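Local atomic coordinates of solute-binding protein Csal_2479 (Chromohalobacter salexigens, PDB entry 4P1L), a protein that binds D-glucuronate and is probably the extracytoplasmic receptor of a tripartite ATP-independent periplasmic (TRAP) system that carries solutes into the cytoplasm. Residues P105-S110 / P302-F307; E124-A129 / E315-D320; I136-F141 / A253-A258; A221-L226 / G284-E289. One frame throughout, in Å; residues are numbered along the deposited sequence. Where two conformers were deposited one is given.

Overall arrangement
Contacts 1 and 2 belong together: helices 301-310 and 315-323 follow each other near the end of the chain and pack through Tyr304 and Phe307 on Val318, while reaching a loop and helix 121-132 respectively. Contact 2 touches contact 3 where Phe126 and Ala127 meet Trp140 and Val137. Contact 4 lies across the chain's centre from contacts 2 and 3, about 34 and 35 Å away between centres. Contacts 1 and 3 are buried, each relying on apolar packing and one hydroxyl-to-carbonyl bond, contact 3 adding an arginine at its rim. Contacts 2 and 4 reach the surface, the first with a salt bridge, the second with a backbone ladder flanked by a lysine, a glutamate and water.

Contact 1. Residues P105-S110 / P302-F307; sequences PFIFKS and PIYDQF
The Tyr304 ring meets the 105-110 loop at its hydroxyl-bearing edge, where the carbonyl O of Pro105 lies in the ring plane. Tyr304 OH donates a 2.7 Å hydrogen bond to that Pro105 O, arriving above the carbonyl plane, 41° out of it. With CG anti to the carbonyl carbon (chi1 -80°), the Tyr304 ring extends from helix 301-310 to the loop. Ile107 slants across the phenol end, its CB 3.5 Å from Tyr304 OH. From the preceding residue of the helix, Ile303 CG2 approaches Pro105 CD at 4.4 Å, a looser apolar touch, and Met177 and Leu173 of helix 172-181 pack on Pro105 and Ile303. A phenylalanine in place of Tyr304 would probably keep much of the ring packing but leave the Pro105 carbonyl without its hydroxyl partner. The contact joins helix 301-310 to the loop leading into helix 111-118, within a type 2 periplasmic-binding fold.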
loop_
_atom_site.group_PDB
_atom_site.type_symbol
_atom_site.label_atom_id
_atom_site.label_comp_id
_atom_site.label_asym_id
_atom_site.label_seq_id
_atom_site.Cartn_x
_atom_site.Cartn_y
_atom_site.Cartn_z
ATOM N N PRO A 105 -5.248 -9.271 -7.267
ATOM C CA PRO A 105 -3.974 -9.265 -7.988
ATOM C C PRO A 105 -4.133 -8.843 -9.447
ATOM O O PRO A 105 -5.075 -9.273 -10.121
ATOM C CB PRO A 105 -3.472 -10.716 -7.861
ATOM C CG PRO A 105 -4.127 -11.206 -6.590
ATOM C CD PRO A 105 -5.497 -10.562 -6.601
ATOM N N PHE A 106 -3.225 -8.005 -9.917
ATOM C CA PHE A 106 -3.228 -7.555 -11.322
ATOM C C PHE A 106 -4.443 -6.725 -11.740
ATOM O O PHE A 106 -4.699 -6.555 -12.927
ATOM C CB PHE A 106 -3.057 -8.770 -12.274
ATOM C CG PHE A 106 -1.805 -9.561 -12.012
ATOM C CD1 PHE A 106 -0.575 -9.122 -12.500
ATOM C CD2 PHE A 106 -1.835 -10.734 -11.254
ATOM C CE1 PHE A 106 0.570 -9.838 -12.257
ATOM C CE2 PHE A 106 -0.672 -11.450 -11.018
ATOM C CZ PHE A 106 0.517 -11.003 -11.500
ATOM N N ILE A 107 -5.200 -6.172 -10.804
ATOM C CA ILE A 107 -6.368 -5.413 -11.218
ATOM C C ILE A 107 -5.958 -4.141 -11.976
ATOM O O ILE A 107 -6.664 -3.707 -12.882
ATOM C CB ILE A 107 -7.339 -5.101 -10.058
ATOM C CG1 ILE A 107 -8.664 -4.646 -10.666
ATOM C CG2 ILE A 107 -6.734 -4.116 -9.055
ATOM C CD1 ILE A 107 -9.789 -4.642 -9.696
ATOM N N PHE A 108 -4.826 -3.548 -11.598
ATOM C CA PHE A 108 -4.272 -2.390 -12.312
ATOM C C PHE A 108 -3.138 -2.843 -13.241
ATOM O O PHE A 108 -2.333 -3.687 -12.862
ATOM C CB PHE A 108 -3.720 -1.336 -11.337
ATOM C CG PHE A 108 -4.770 -0.685 -10.480
ATOM C CD1 PHE A 108 -5.743 0.126 -11.052
ATOM C CD2 PHE A 108 -4.810 -0.920 -9.120
ATOM C CE1 PHE A 108 -6.710 0.712 -10.278
ATOM C CE2 PHE A 108 -5.776 -0.341 -8.341
ATOM C CZ PHE A 108 -6.740 0.468 -8.930
ATOM N N LYS A 109 -3.073 -2.269 -14.451
ATOM C CA LYS A 109 -2.045 -2.613 -15.422
ATOM C C LYS A 109 -0.713 -1.909 -15.094
ATOM O O LYS A 109 0.369 -2.408 -15.425
ATOM C CB LYS A 109 -2.503 -2.218 -16.835
ATOM C CG LYS A 109 -3.647 -3.057 -17.378
ATOM C CD LYS A 109 -4.000 -2.692 -18.817
ATOM C CE LYS A 109 -5.166 -3.547 -19.336
ATOM N NZ LYS A 109 -5.524 -3.195 -20.755
ATOM N N SER A 110 -0.795 -0.746 -14.465
ATOM C CA SER A 110 0.402 -0.009 -14.091
ATOM C C SER A 110 0.071 1.008 -13.008
ATOM O O SER A 110 -1.100 1.340 -12.796
ATOM C CB SER A 110 0.984 0.726 -15.312
ATOM O OG SER A 110 0.109 1.734 -15.762
ATOM N N PRO A 302 -9.725 -17.716 -10.069
ATOM C CA PRO A 302 -10.615 -18.186 -9.002
ATOM C C PRO A 302 -10.791 -17.147 -7.916
ATOM O O PRO A 302 -11.840 -17.108 -7.270
ATOM C CB PRO A 302 -9.875 -19.407 -8.427
ATOM C CG PRO A 302 -8.999 -19.872 -9.548
ATOM C CD PRO A 302 -8.581 -18.630 -10.273
ATOM N N ILE A 303 -9.767 -16.316 -7.711
ATOM C CA ILE A 303 -9.834 -15.250 -6.718
ATOM C C ILE A 303 -10.902 -14.222 -7.120
ATOM O O ILE A 303 -11.737 -13.792 -6.307
ATOM C CB ILE A 303 -8.447 -14.598 -6.513
ATOM C CG1 ILE A 303 -7.463 -15.670 -6.025
ATOM C CG2 ILE A 303 -8.533 -13.498 -5.504
ATOM C CD1 ILE A 303 -6.029 -15.149 -5.786
ATOM N N TYR A 304 -10.891 -13.848 -8.388
ATOM C CA TYR A 304 -11.856 -12.884 -8.890
ATOM C C TYR A 304 -13.264 -13.483 -8.858
ATOM O O TYR A 304 -14.208 -12.822 -8.437
ATOM C CB TYR A 304 -11.499 -12.459 -10.319
ATOM C CG TYR A 304 -10.410 -11.403 -10.445
ATOM C CD1 TYR A 304 -9.073 -11.700 -10.233
ATOM C CD2 TYR A 304 -10.736 -10.108 -10.815
ATOM C CE1 TYR A 304 -8.081 -10.716 -10.384
ATOM C CE2 TYR A 304 -9.767 -9.124 -10.960
ATOM C CZ TYR A 304 -8.453 -9.425 -10.736
ATOM O OH TYR A 304 -7.494 -8.458 -10.918
ATOM N N ASP A 305 -13.401 -14.733 -9.314
ATOM C CA ASP A 305 -14.704 -15.392 -9.345
ATOM C C ASP A 305 -15.333 -15.457 -7.937
ATOM O O ASP A 305 -16.531 -15.148 -7.748
ATOM C CB ASP A 305 -14.587 -16.822 -9.898
ATOM C CG ASP A 305 -14.186 -16.882 -11.359
ATOM O OD1 ASP A 305 -14.187 -15.857 -12.064
ATOM O OD2 ASP A 305 -13.861 -18.003 -11.803
ATOM N N GLN A 306 -14.521 -15.856 -6.955
ATOM C CA GLN A 306 -15.007 -16.023 -5.593
ATOM C C GLN A 306 -15.372 -14.653 -5.041
ATOM O O GLN A 306 -16.345 -14.513 -4.329
ATOM C CB GLN A 306 -13.956 -16.711 -4.689
ATOM C CG GLN A 306 -14.271 -16.639 -3.183
ATOM C CD GLN A 306 -13.145 -17.126 -2.267
ATOM O OE1 GLN A 306 -12.309 -17.935 -2.668
ATOM N NE2 GLN A 306 -13.111 -16.610 -1.030
ATOM N N PHE A 307 -14.569 -13.643 -5.376
ATOM C CA PHE A 307 -14.783 -12.307 -4.863
ATOM C C PHE A 307 -16.123 -11.739 -5.319
ATOM O O PHE A 307 -16.889 -11.232 -4.502
ATOM C CB PHE A 307 -13.652 -11.352 -5.236
ATOM C CG PHE A 307 -13.801 -10.008 -4.586
ATOM C CD1 PHE A 307 -13.349 -9.820 -3.284
ATOM C CD2 PHE A 307 -14.452 -8.960 -5.240
ATOM C CE1 PHE A 307 -13.505 -8.592 -2.646
ATOM C CE2 PHE A 307 -14.603 -7.722 -4.614
ATOM C CZ PHE A 307 -14.138 -7.548 -3.309
#

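Contact 2. Residues E124-A129 / E315-D320; sequences ERFADA and ESLVTD
Arg125 grips Asp320 end-on, with both terminal nitrogens converging on a single carboxylate oxygen. In this salt bridge NH1 and NH2 of Arg125 each lie 2.9 Å from Asp320 OD2, which lies in the guanidinium plane, and both hydrogen bonds are bent. NH1 uses the anti lone pair of OD2; NH2 comes from the same anti side but out of the carboxylate plane, the two flat groups standing 87° apart. The guanidinium is held from a second direction, since NE forms a salt bridge with Glu121 one turn earlier in helix 121-132. Two carboxylates thus probably share one positive charge and limit the turning of the guanidinium. Next to the bridge, Leu317 CD1 lies 3.9 Å from Arg125 NH1. A methionine in place of Arg125 would probably leave Asp320 and Glu121 without their shared positive partner. Further in, Leu317 has CG anti to its backbone N (chi1 -176°) and extends toward the Phe126 ring, with Leu317 CD2 3.8 Å from Phe126 CZ. Ile122 packs on Leu317 and Asp320 from the same helix as Arg125. The segment axes come no closer than 12.6 Å, running roughly antiparallel at 147°. This is a widely spaced helix pair, bridged by long side chains over a small apolar core, that joins the C-terminal helix 315-323 to helix 121-132.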
loop_
_atom_site.group_PDB
_atom_site.type_symbol
_atom_site.label_atom_id
_atom_site.label_comp_id
_atom_site.label_asym_id
_atom_site.label_seq_id
_atom_site.Cartn_x
_atom_site.Cartn_y
_atom_site.Cartn_z
ATOM N N GLU A 124 -13.442 8.289 -5.959
ATOM C CA GLU A 124 -14.429 8.870 -5.045
ATOM C C GLU A 124 -15.289 7.785 -4.408
ATOM O O GLU A 124 -15.698 7.909 -3.259
ATOM C CB GLU A 124 -15.320 9.898 -5.755
ATOM C CG GLU A 124 -14.681 11.264 -5.952
ATOM C CD GLU A 124 -14.369 11.979 -4.633
ATOM O OE1 GLU A 124 -15.129 11.828 -3.649
ATOM O OE2 GLU A 124 -13.344 12.688 -4.586
ATOM N N ARG A 125 -15.582 6.722 -5.154
ATOM C CA ARG A 125 -16.352 5.621 -4.583
ATOM C C ARG A 125 -15.568 4.992 -3.416
ATOM O O ARG A 125 -16.159 4.506 -2.456
ATOM C CB ARG A 125 -16.609 4.535 -5.618
ATOM C CG ARG A 125 -17.594 4.900 -6.669
ATOM C CD ARG A 125 -17.845 3.715 -7.583
ATOM N NE ARG A 125 -17.735 4.087 -8.990
ATOM C CZ ARG A 125 -17.859 3.244 -10.010
ATOM N NH1 ARG A 125 -18.117 1.960 -9.786
ATOM N NH2 ARG A 125 -17.729 3.690 -11.255
ATOM N N PHE A 126 -14.245 4.926 -3.531
ATOM C CA PHE A 126 -13.427 4.389 -2.428
ATOM C C PHE A 126 -13.423 5.331 -1.223
ATOM O O PHE A 126 -13.512 4.888 -0.063
ATOM C CB PHE A 126 -11.998 4.082 -2.867
ATOM C CG PHE A 126 -11.901 2.879 -3.755
ATOM C CD1 PHE A 126 -12.047 1.598 -3.227
ATOM C CD2 PHE A 126 -11.685 3.019 -5.112
ATOM C CE1 PHE A 126 -11.983 0.502 -4.028
ATOM C CE2 PHE A 126 -11.627 1.905 -5.931
ATOM C CZ PHE A 126 -11.764 0.644 -5.393
ATOM N N ALA A 127 -13.328 6.627 -1.496
ATOM C CA ALA A 127 -13.407 7.613 -0.434
ATOM C C ALA A 127 -14.753 7.498 0.285
ATOM O O ALA A 127 -14.810 7.538 1.508
ATOM C CB ALA A 127 -13.227 9.028 -0.989
ATOM N N ASP A 128 -15.832 7.355 -0.481
ATOM C CA ASP A 128 -17.153 7.205 0.107
ATOM C C ASP A 128 -17.187 5.997 1.044
ATOM O O ASP A 128 -17.757 6.053 2.131
ATOM C CB ASP A 128 -18.214 7.042 -0.989
ATOM C CG ASP A 128 -18.535 8.344 -1.701
ATOM O OD1 ASP A 128 -18.112 9.426 -1.246
ATOM O OD2 ASP A 128 -19.239 8.280 -2.725
ATOM N N ALA A 129 -16.589 4.893 0.612
ATOM C CA ALA A 129 -16.621 3.678 1.420
ATOM C C ALA A 129 -15.836 3.844 2.729
ATOM O O ALA A 129 -16.277 3.375 3.787
ATOM C CB ALA A 129 -16.102 2.508 0.633
ATOM N N GLU A 315 -19.259 -5.987 -7.893
ATOM C CA GLU A 315 -18.869 -6.491 -9.202
ATOM C C GLU A 315 -18.627 -5.358 -10.190
ATOM O O GLU A 315 -17.672 -5.382 -10.964
ATOM C CB GLU A 315 -19.921 -7.438 -9.778
ATOM C CG GLU A 315 -19.509 -7.999 -11.162
ATOM C CD GLU A 315 -20.251 -9.262 -11.528
ATOM O OE1 GLU A 315 -21.263 -9.572 -10.853
ATOM O OE2 GLU A 315 -19.809 -9.957 -12.475
ATOM N N SER A 316 -19.507 -4.368 -10.183
ATOM C CA SER A 316 -19.388 -3.275 -11.137
ATOM C C SER A 316 -18.185 -2.368 -10.851
ATOM O O SER A 316 -17.640 -1.732 -11.772
ATOM C CB SER A 316 -20.711 -2.489 -11.223
ATOM O OG SER A 316 -20.931 -1.704 -10.071
ATOM N N LEU A 317 -17.744 -2.325 -9.597
ATOM C CA LEU A 317 -16.513 -1.644 -9.273
ATOM C C LEU A 317 -15.312 -2.394 -9.878
ATOM O O LEU A 317 -14.417 -1.773 -10.446
ATOM C CB LEU A 317 -16.369 -1.506 -7.756
ATOM C CG LEU A 317 -15.171 -0.734 -7.222
ATOM C CD1 LEU A 317 -15.024 0.634 -7.892
ATOM C CD2 LEU A 317 -15.300 -0.595 -5.688
ATOM N N VAL A 318 -15.313 -3.722 -9.773
ATOM C CA VAL A 318 -14.265 -4.526 -10.403
ATOM C C VAL A 318 -14.224 -4.295 -11.926
ATOM O O VAL A 318 -13.167 -4.017 -12.497
ATOM C CB VAL A 318 -14.454 -6.024 -10.116
ATOM C CG1 VAL A 318 -13.380 -6.837 -10.835
ATOM C CG2 VAL A 318 -14.428 -6.307 -8.592
ATOM N N THR A 319 -15.386 -4.394 -12.579
ATOM C CA THR A 319 -15.436 -4.262 -14.032
ATOM C C THR A 319 -15.194 -2.826 -14.486
ATOM O O THR A 319 -14.586 -2.617 -15.544
ATOM C CB THR A 319 -16.751 -4.831 -14.633
ATOM O OG1 THR A 319 -17.861 -4.105 -14.131
ATOM C CG2 THR A 319 -16.931 -6.269 -14.259
ATOM N N ASP A 320 -15.591 -1.834 -13.680
ATOM C CA ASP A 320 -15.338 -0.448 -14.063
ATOM C C ASP A 320 -13.822 -0.168 -14.064
ATOM O O ASP A 320 -13.304 0.504 -14.957
ATOM C CB ASP A 320 -16.064 0.549 -13.160
ATOM C CG ASP A 320 -17.586 0.618 -13.425
ATOM O OD1 ASP A 320 -18.066 0.093 -14.455
ATOM O OD2 ASP A 320 -18.298 1.210 -12.581
#

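Contact 3. Residues I136-F141 / A253-A258. With SO4 (sulfate ion), chain E.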
loop_
_atom_site.group_PDB
_atom_site.type_symbol
_atom_site.label_atom_id
_atom_site.label_comp_id
_atom_site.label_asym_id
_atom_site.label_seq_id
_atom_site.Cartn_x
_atom_site.Cartn_y
_atom_site.Cartn_z
ATOM N N ILE A 136 -11.717 9.885 6.581
ATOM C CA ILE A 136 -11.928 10.860 5.531
ATOM C C ILE A 136 -10.675 10.942 4.651
ATOM O O ILE A 136 -9.627 11.399 5.099
ATOM C CB ILE A 136 -12.253 12.242 6.104
ATOM C CG1 ILE A 136 -13.415 12.152 7.110
ATOM C CG2 ILE A 136 -12.536 13.205 4.983
ATOM C CD1 ILE A 136 -14.700 11.522 6.539
ATOM N N VAL A 137 -10.781 10.465 3.416
ATOM C CA VAL A 137 -9.621 10.422 2.514
ATOM C C VAL A 137 -9.438 11.768 1.854
ATOM O O VAL A 137 -10.379 12.311 1.251
ATOM C CB VAL A 137 -9.787 9.372 1.406
ATOM C CG1 VAL A 137 -8.648 9.499 0.401
ATOM C CG2 VAL A 137 -9.827 7.975 1.988
ATOM N N LEU A 138 -8.229 12.319 1.978
ATOM C CA LEU A 138 -7.923 13.617 1.423
ATOM C C LEU A 138 -7.112 13.528 0.128
ATOM O O LEU A 138 -7.184 14.410 -0.715
ATOM C CB LEU A 138 -7.138 14.443 2.436
ATOM C CG LEU A 138 -7.830 14.665 3.784
ATOM C CD1 LEU A 138 -7.028 15.646 4.609
ATOM C CD2 LEU A 138 -9.245 15.164 3.574
ATOM N N SER A 139 -6.303 12.489 -0.005
ATOM C CA SER A 139 -5.510 12.312 -1.211
ATOM C C SER A 139 -4.959 10.903 -1.261
ATOM O O SER A 139 -5.022 10.171 -0.269
ATOM C CB SER A 139 -4.386 13.337 -1.259
ATOM O OG SER A 139 -3.485 13.147 -0.187
ATOM N N TRP A 140 -4.437 10.525 -2.424
ATOM C CA TRP A 140 -3.910 9.170 -2.656
ATOM C C TRP A 140 -2.413 9.214 -2.936
ATOM O O TRP A 140 -1.986 9.935 -3.826
ATOM C CB TRP A 140 -4.601 8.513 -3.844
ATOM C CG TRP A 140 -6.081 8.432 -3.717
ATOM C CD1 TRP A 140 -6.998 9.177 -4.394
ATOM C CD2 TRP A 140 -6.818 7.550 -2.879
ATOM N NE1 TRP A 140 -8.266 8.827 -4.015
ATOM C CE2 TRP A 140 -8.190 7.812 -3.105
ATOM C CE3 TRP A 140 -6.466 6.548 -1.984
ATOM C CZ2 TRP A 140 -9.207 7.120 -2.448
ATOM C CZ3 TRP A 140 -7.493 5.862 -1.315
ATOM C CH2 TRP A 140 -8.836 6.150 -1.565
ATOM N N PHE A 141 -1.650 8.439 -2.170
ATOM C CA PHE A 141 -0.225 8.222 -2.401
ATOM C C PHE A 141 -0.036 6.968 -3.282
ATOM O O PHE A 141 -0.857 6.036 -3.254
ATOM C CB PHE A 141 0.524 7.981 -1.082
ATOM C CG PHE A 141 0.722 9.207 -0.203
ATOM C CD1 PHE A 141 0.233 10.444 -0.553
ATOM C CD2 PHE A 141 1.404 9.090 1.003
ATOM C CE1 PHE A 141 0.411 11.551 0.291
ATOM C CE2 PHE A 141 1.600 10.191 1.829
ATOM C CZ PHE A 141 1.093 11.419 1.464
ATOM N N ALA A 253 -8.654 24.186 3.443
ATOM C CA ALA A 253 -7.211 24.389 3.444
ATOM C C ALA A 253 -6.452 23.070 3.622
ATOM O O ALA A 253 -5.430 22.838 2.967
ATOM C CB ALA A 253 -6.806 25.393 4.540
ATOM N N ILE A 254 -6.948 22.202 4.500
ATOM C CA ILE A 254 -6.267 20.949 4.785
ATOM C C ILE A 254 -6.394 19.985 3.592
ATOM O O ILE A 254 -5.463 19.258 3.255
ATOM C CB ILE A 254 -6.762 20.352 6.122
ATOM C CG1 ILE A 254 -6.346 21.294 7.270
ATOM C CG2 ILE A 254 -6.222 18.933 6.348
ATOM C CD1 ILE A 254 -6.929 20.936 8.612
ATOM N N ARG A 255 -7.545 20.020 2.936
ATOM C CA ARG A 255 -7.747 19.232 1.733
ATOM C C ARG A 255 -6.741 19.675 0.663
ATOM O O ARG A 255 -6.118 18.837 -0.011
ATOM C CB ARG A 255 -9.201 19.390 1.263
ATOM C CG ARG A 255 -9.677 18.354 0.305
ATOM C CD ARG A 255 -11.192 18.446 0.070
ATOM N NE ARG A 255 -12.036 17.732 1.046
ATOM C CZ ARG A 255 -12.144 16.411 1.126
ATOM N NH1 ARG A 255 -11.411 15.632 0.342
ATOM N NH2 ARG A 255 -12.956 15.858 2.022
ATOM N N GLU A 256 -6.557 20.990 0.516
ATOM C CA GLU A 256 -5.553 21.506 -0.415
ATOM C C GLU A 256 -4.135 21.031 -0.049
ATOM O O GLU A 256 -3.383 20.601 -0.922
ATOM C CB GLU A 256 -5.589 23.029 -0.497
ATOM C CG GLU A 256 -4.646 23.581 -1.564
ATOM C CD GLU A 256 -4.665 25.108 -1.676
ATOM O OE1 GLU A 256 -5.395 25.777 -0.902
ATOM O OE2 GLU A 256 -3.934 25.629 -2.549
ATOM N N ALA A 257 -3.778 21.112 1.231
ATOM C CA ALA A 257 -2.469 20.654 1.703
ATOM C C ALA A 257 -2.235 19.176 1.376
ATOM O O ALA A 257 -1.134 18.786 1.012
ATOM C CB ALA A 257 -2.337 20.854 3.194
ATOM N N ALA A 258 -3.278 18.364 1.531
ATOM C CA ALA A 258 -3.188 16.923 1.276
ATOM C C ALA A 258 -3.005 16.618 -0.205
ATOM O O ALA A 258 -2.263 15.695 -0.581
ATOM C CB ALA A 258 -4.448 16.225 1.792
HETATM S S SO4 E . -15.680 18.096 3.133
HETATM O O1 SO4 E . -14.501 18.786 2.625
HETATM O O2 SO4 E . -16.600 17.842 2.033
HETATM O O3 SO4 E . -15.355 16.810 3.754
HETATM O O4 SO4 E . -16.311 18.925 4.158
HETATM O O HOH W 1 -12.987 12.809 1.090
#
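Leu138, Arg255 and Ala258 carry most of the contact between strand 135-141 and helix 248-282. Leu138 presses its CB against Ala258 CB at 3.3 Å, tighter than usual for two carbons, and sends CD1 to Ile254 CG2 at 3.8 Å. Its other methyl, CD2, lies over one face of the Arg255 guanidinium, offset toward the rim. Leu138 and Ser139 form a classic beta bulge opposite Leu236 of the neighbouring strand, at the edge of the five-stranded sheet in this type 2 periplasmic-binding fold. Ser139, just past Leu138, gives its hydroxyl to the helix: OG donates to Ala258 O at 2.9 Å, from well above the carbonyl plane. At the outer end Arg255 bends at chi3 (-85°), bringing NH2 to water 1, which in turn donates to Val137 O at 2.7 Å. Arg255 NE and NH2 also hold a sulfate, probably from the crystallisation liquor, with NE 3.1 Å from O1 and NH2 3.1 Å from O3; Trp243 NE1 is a further donor to this ion.

Contact 4. Residues A221-L226 / G284-E289; sequences ANYYSL and GVKINE
Tyr224 and Ile287 pair on the more tightly packed face of two parallel strands, while the wet part of the contact is at Tyr223 and Lys286 on the other. On the packed face Leu226 CD1 meets Ile287 CG2 at 3.9 Å, and Val285 adds CG1 at 4.3 Å from Tyr224 CB. Tyr209 stacks on the Tyr224 ring, Ile280 of helix 248-282 packs on Val285 and Ile287, and Tyr224 OH is hydrogen-bonded to Asn207 O, a link toward the glucuronate pocket. Between the faces runs a regular parallel ladder: Lys286 N to Asn222 O, Tyr224 N to Lys286 O, Asn288 N to Tyr224 O and Leu226 N to Asn288 O. It places strand 286-288 at the edge of the four-stranded mixed sheet, beside strand 223-230. Ser225 and Asn288 share the Tyr223 face but are covered by the loop at Val155, whose N and O bond Ser225 OG and Asn288 ND2. Ser225 OG donates to Asn288 OD1 at 2.7 Å, in the amide carbonyl plane and on a lone pair. Asn288 CG sits between the backbone N and the carbonyl carbon (chi1 70°), turning the amide toward Ser225. Lys286 runs extended beside Tyr223, CD 3.5 Å from Tyr223 CE1, and water 2 lies 2.9 Å from Tyr223 OH, weakly bonded to Lys286 NZ. At the far end water 3 donates to both Leu226 O and Glu289 OE1, at 2.7 and 2.8 Å.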
loop_
_atom_site.group_PDB
_atom_site.type_symbol
_atom_site.label_atom_id
_atom_site.label_comp_id
_atom_site.label_asym_id
_atom_site.label_seq_id
_atom_site.Cartn_x
_atom_site.Cartn_y
_atom_site.Cartn_z
ATOM N N ALA A 221 17.196 -11.665 1.458
ATOM C CA ALA A 221 16.518 -12.289 0.318
ATOM C C ALA A 221 17.023 -11.615 -0.959
ATOM O O ALA A 221 16.518 -10.565 -1.358
ATOM C CB ALA A 221 15.033 -12.161 0.467
ATOM N N ASN A 222 18.021 -12.267 -1.573
ATOM C CA ASN A 222 18.833 -11.730 -2.667
ATOM C C ASN A 222 18.199 -11.818 -4.062
ATOM O O ASN A 222 18.727 -11.229 -5.002
ATOM C CB ASN A 222 20.193 -12.466 -2.694
ATOM C CG ASN A 222 21.324 -11.626 -3.324
ATOM O OD1 ASN A 222 21.589 -10.502 -2.900
ATOM N ND2 ASN A 222 21.992 -12.179 -4.325
ATOM N N TYR A 223 17.086 -12.545 -4.195
ATOM C CA TYR A 223 16.430 -12.744 -5.487
ATOM C C TYR A 223 15.160 -11.934 -5.487
ATOM O O TYR A 223 14.308 -12.125 -4.634
ATOM C CB TYR A 223 16.061 -14.205 -5.706
ATOM C CG TYR A 223 17.275 -15.112 -5.699
ATOM C CD1 TYR A 223 18.050 -15.279 -6.840
ATOM C CD2 TYR A 223 17.670 -15.752 -4.536
ATOM C CE1 TYR A 223 19.168 -16.097 -6.822
ATOM C CE2 TYR A 223 18.805 -16.567 -4.509
ATOM C CZ TYR A 223 19.546 -16.727 -5.654
ATOM O OH TYR A 223 20.665 -17.536 -5.645
ATOM N N TYR A 224 15.037 -11.028 -6.446
ATOM C CA TYR A 224 13.847 -10.217 -6.586
ATOM C C TYR A 224 13.312 -10.513 -7.974
ATOM O O TYR A 224 14.015 -10.319 -8.965
ATOM C CB TYR A 224 14.225 -8.744 -6.424
ATOM C CG TYR A 224 13.075 -7.759 -6.328
ATOM C CD1 TYR A 224 12.506 -7.187 -7.462
ATOM C CD2 TYR A 224 12.571 -7.375 -5.088
ATOM C CE1 TYR A 224 11.451 -6.267 -7.360
ATOM C CE2 TYR A 224 11.518 -6.473 -4.985
ATOM C CZ TYR A 224 10.954 -5.928 -6.113
ATOM O OH TYR A 224 9.932 -4.986 -5.989
ATOM N N SER A 225 12.074 -10.984 -8.044
ATOM C CA SER A 225 11.496 -11.416 -9.329
ATOM C C SER A 225 10.258 -10.571 -9.606
ATOM O O SER A 225 9.350 -10.531 -8.785
ATOM C CB SER A 225 11.136 -12.885 -9.268
ATOM O OG SER A 225 12.264 -13.725 -8.998
ATOM N N LEU A 226 10.214 -9.942 -10.783
ATOM C CA LEU A 226 9.260 -8.874 -11.067
ATOM C C LEU A 226 7.867 -9.371 -11.464
ATOM O O LEU A 226 7.347 -9.111 -12.574
ATOM C CB LEU A 226 9.856 -7.932 -12.127
ATOM C CG LEU A 226 10.995 -7.059 -11.597
ATOM C CD1 LEU A 226 11.874 -6.492 -12.708
ATOM C CD2 LEU A 226 10.418 -5.917 -10.780
ATOM N N GLY A 284 24.500 -6.363 -5.064
ATOM C CA GLY A 284 24.602 -7.709 -5.594
ATOM C C GLY A 284 23.294 -8.472 -5.724
ATOM O O GLY A 284 23.320 -9.672 -6.021
ATOM N N VAL A 285 22.165 -7.803 -5.472
ATOM C CA VAL A 285 20.854 -8.426 -5.630
ATOM C C VAL A 285 20.671 -8.886 -7.059
ATOM O O VAL A 285 21.064 -8.200 -8.022
ATOM C CB VAL A 285 19.707 -7.466 -5.190
ATOM C CG1 VAL A 285 18.338 -8.015 -5.571
ATOM C CG2 VAL A 285 19.769 -7.232 -3.687
ATOM N N LYS A 286 20.076 -10.066 -7.194
ATOM C CA LYS A 286 19.765 -10.629 -8.481
ATOM C C LYS A 286 18.298 -10.353 -8.816
ATOM O O LYS A 286 17.375 -10.905 -8.186
ATOM C CB LYS A 286 20.041 -12.123 -8.455
ATOM C CG LYS A 286 21.509 -12.435 -8.124
ATOM C CD LYS A 286 21.731 -13.918 -7.865
ATOM C CE LYS A 286 23.180 -14.235 -7.469
ATOM N NZ LYS A 286 23.302 -15.610 -6.871
ATOM N N ILE A 287 18.101 -9.458 -9.784
ATOM C CA ILE A 287 16.769 -9.079 -10.233
ATOM C C ILE A 287 16.472 -9.737 -11.569
ATOM O O ILE A 287 17.295 -9.693 -12.478
ATOM C CB ILE A 287 16.645 -7.556 -10.449
ATOM C CG1 ILE A 287 16.946 -6.801 -9.149
ATOM C CG2 ILE A 287 15.233 -7.199 -10.929
ATOM C CD1 ILE A 287 16.948 -5.296 -9.299
ATOM N N ASN A 288 15.293 -10.346 -11.688
ATOM C CA ASN A 288 14.861 -10.927 -12.956
ATOM C C ASN A 288 13.430 -10.573 -13.273
ATOM O O ASN A 288 12.575 -10.602 -12.392
ATOM C CB ASN A 288 15.008 -12.470 -12.985
ATOM C CG ASN A 288 14.003 -13.184 -12.076
ATOM O OD1 ASN A 288 14.114 -13.136 -10.851
ATOM N ND2 ASN A 288 13.044 -13.870 -12.676
ATOM N N GLU A 289 13.177 -10.224 -14.535
ATOM C CA GLU A 289 11.830 -10.169 -15.059
ATOM C C GLU A 289 11.379 -11.633 -15.048
ATOM O O GLU A 289 12.195 -12.539 -15.258
ATOM C CB GLU A 289 11.797 -9.623 -16.496
ATOM C CG GLU A 289 12.440 -8.242 -16.674
ATOM C CD GLU A 289 11.548 -7.106 -16.165
ATOM O OE1 GLU A 289 10.377 -7.351 -15.758
ATOM O OE2 GLU A 289 12.021 -5.955 -16.185
HETATM O O HOH W 2 22.454 -16.273 -3.678
HETATM O O HOH W 3 8.481 -9.299 -15.046
#